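Local atomic coordinates of putative O-Methyltransferase (Corynebacterium glutamicum, PDB entry 3DR5), a protein that is probably an S-adenosyl-L-methionine-dependent O-methyltransferase whose natural substrate is not known. Residues Ala67-Leu72 and Ala97-Phe101. Numbering follows the deposited sequence.
Sequences AGLVGL and AKALF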
loop_
_atom_site.group_PDB
_atom_site.type_symbol
_atom_site.label_atom_id
_atom_site.label_comp_id
_atom_site.label_asym_id
_atom_site.label_seq_id
_atom_site.Cartn_x
_atom_site.Cartn_y
_atom_site.Cartn_z
ATOM N N ALA A 67 20.025 -2.627 2.001
ATOM C CA ALA A 67 19.499 -1.608 1.097
ATOM C C ALA A 67 19.410 -2.063 -0.351
ATOM O O ALA A 67 18.659 -1.488 -1.146
ATOM C CB ALA A 67 20.348 -0.343 1.193
ATOM N N GLY A 68 20.179 -3.094 -0.684
ATOM C CA GLY A 68 20.186 -3.599 -2.039
ATOM C C GLY A 68 18.878 -4.256 -2.439
ATOM O O GLY A 68 18.345 -3.993 -3.524
ATOM N N LEU A 69 18.364 -5.119 -1.571
ATOM C CA LEU A 69 17.117 -5.809 -1.851
ATOM C C LEU A 69 15.982 -4.777 -1.859
ATOM O O LEU A 69 15.283 -4.615 -2.851
ATOM C CB LEU A 69 16.861 -6.896 -0.794
ATOM C CG LEU A 69 15.501 -7.601 -0.870
ATOM C CD1 LEU A 69 15.391 -8.417 -2.146
ATOM C CD2 LEU A 69 15.332 -8.493 0.341
ATOM N N VAL A 70 15.815 -4.080 -0.744
ATOM C CA VAL A 70 14.788 -3.050 -0.611
ATOM C C VAL A 70 14.840 -2.020 -1.748
ATOM O O VAL A 70 13.806 -1.699 -2.344
ATOM C CB VAL A 70 14.938 -2.316 0.748
ATOM C CG1 VAL A 70 14.054 -1.061 0.787
ATOM C CG2 VAL A 70 14.564 -3.255 1.876
ATOM N N GLY A 71 16.046 -1.520 -2.026
ATOM C CA GLY A 71 16.258 -0.521 -3.058
ATOM C C GLY A 71 15.821 -0.925 -4.446
ATOM O O GLY A 71 15.379 -0.086 -5.238
ATOM N N LEU A 72 15.975 -2.207 -4.754
ATOM C CA LEU A 72 15.592 -2.723 -6.058
ATOM C C LEU A 72 14.075 -2.649 -6.234
ATOM O O LEU A 72 13.581 -2.370 -7.329
ATOM C CB LEU A 72 16.090 -4.168 -6.234
ATOM C CG LEU A 72 17.602 -4.304 -6.507
ATOM C CD1 LEU A 72 18.001 -5.780 -6.493
ATOM C CD2 LEU A 72 17.948 -3.685 -7.865
ATOM N N ALA A 97 25.337 -3.274 -1.428
ATOM C CA ALA A 97 24.271 -2.557 -2.127
ATOM C C ALA A 97 24.670 -2.054 -3.513
ATOM O O ALA A 97 23.997 -2.346 -4.497
ATOM C CB ALA A 97 23.778 -1.388 -1.268
ATOM N N LYS A 98 25.759 -1.293 -3.587
ATOM C CA LYS A 98 26.235 -0.756 -4.860
ATOM C C LYS A 98 26.480 -1.866 -5.887
ATOM O O LYS A 98 26.283 -1.667 -7.091
ATOM C CB LYS A 98 27.516 0.054 -4.645
ATOM C CG LYS A 98 27.291 1.401 -3.949
ATOM C CD LYS A 98 28.627 2.018 -3.537
ATOM C CE LYS A 98 28.792 3.449 -4.026
ATOM N NZ LYS A 98 28.491 4.458 -2.974
ATOM N N ALA A 99 26.903 -3.033 -5.411
ATOM C CA ALA A 99 27.143 -4.173 -6.288
ATOM C C ALA A 99 25.803 -4.615 -6.895
ATOM O O ALA A 99 25.669 -4.721 -8.115
ATOM C CB ALA A 99 27.759 -5.324 -5.495
ATOM N N LEU A 100 24.813 -4.882 -6.042
ATOM C CA LEU A 100 23.494 -5.319 -6.510
ATOM C C LEU A 100 22.866 -4.337 -7.503
ATOM O O LEU A 100 22.223 -4.751 -8.472
ATOM C CB LEU A 100 22.559 -5.556 -5.315
ATOM C CG LEU A 100 22.821 -6.862 -4.560
ATOM C CD1 LEU A 100 22.074 -6.844 -3.234
ATOM C CD2 LEU A 100 22.383 -8.060 -5.421
ATOM N N PHE A 101 23.048 -3.039 -7.265
ATOM C CA PHE A 101 22.505 -2.036 -8.170
ATOM C C PHE A 101 23.295 -2.119 -9.476
ATOM O O PHE A 101 22.724 -2.085 -10.561
ATOM C CB PHE A 101 22.607 -0.634 -7.549
ATOM C CG PHE A 101 21.796 -0.466 -6.290
ATOM C CD1 PHE A 101 20.546 -1.079 -6.162
ATOM C CD2 PHE A 101 22.283 0.287 -5.229
ATOM C CE1 PHE A 101 19.790 -0.927 -4.997
ATOM C CE2 PHE A 101 21.538 0.442 -4.059
ATOM C CZ PHE A 101 20.295 -0.174 -3.936
#
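The Phe101 ring pushes its CE1–CZ rim into the helix of Ala67–Leu72, a knob in the hole made by Ala67, Gly68, Gly71 and Leu72. Near the ring plane, at this edge, sits Leu72 N, 4.0 Å from Phe101 CE1; one face carries Ala97 O of its own helix, 3.2 Å above the plane and shifted toward the rim. Two carbonyls approach obliquely: Ala67 O reaches Phe101 CZ at 3.5 Å, and Gly68 O is 3.7 Å from Phe101 CE1. Both oxygens already accept helix bonds, from Gly71 N and Leu72 N respectively, so the ring lies against satisfied backbone. With CG anti to its carbonyl carbon (chi1 -63°), Phe101 swings across to the neighbouring helix, and Leu72 CD2 meets its CD1 at 4.1 Å.

Bare backbone at Gly68 lets the helices close in: its CA comes within 4.2 Å of Ala97 CA, while Leu100 CD1 rests on Gly68 CA at 3.9 Å. The segment axes pass 8.5 Å apart at -38°. Arg24, Ala25 and Asp28 of helix 20-31 pack on Leu100, whereas Leu84, Cys86 and Val111 of the sheet touch Phe101. Here the helices following strands 59-63 and 83-87 pack side by side over the parallel part of the sheet, as in the Rossmann-like fold of class I methyltransferases.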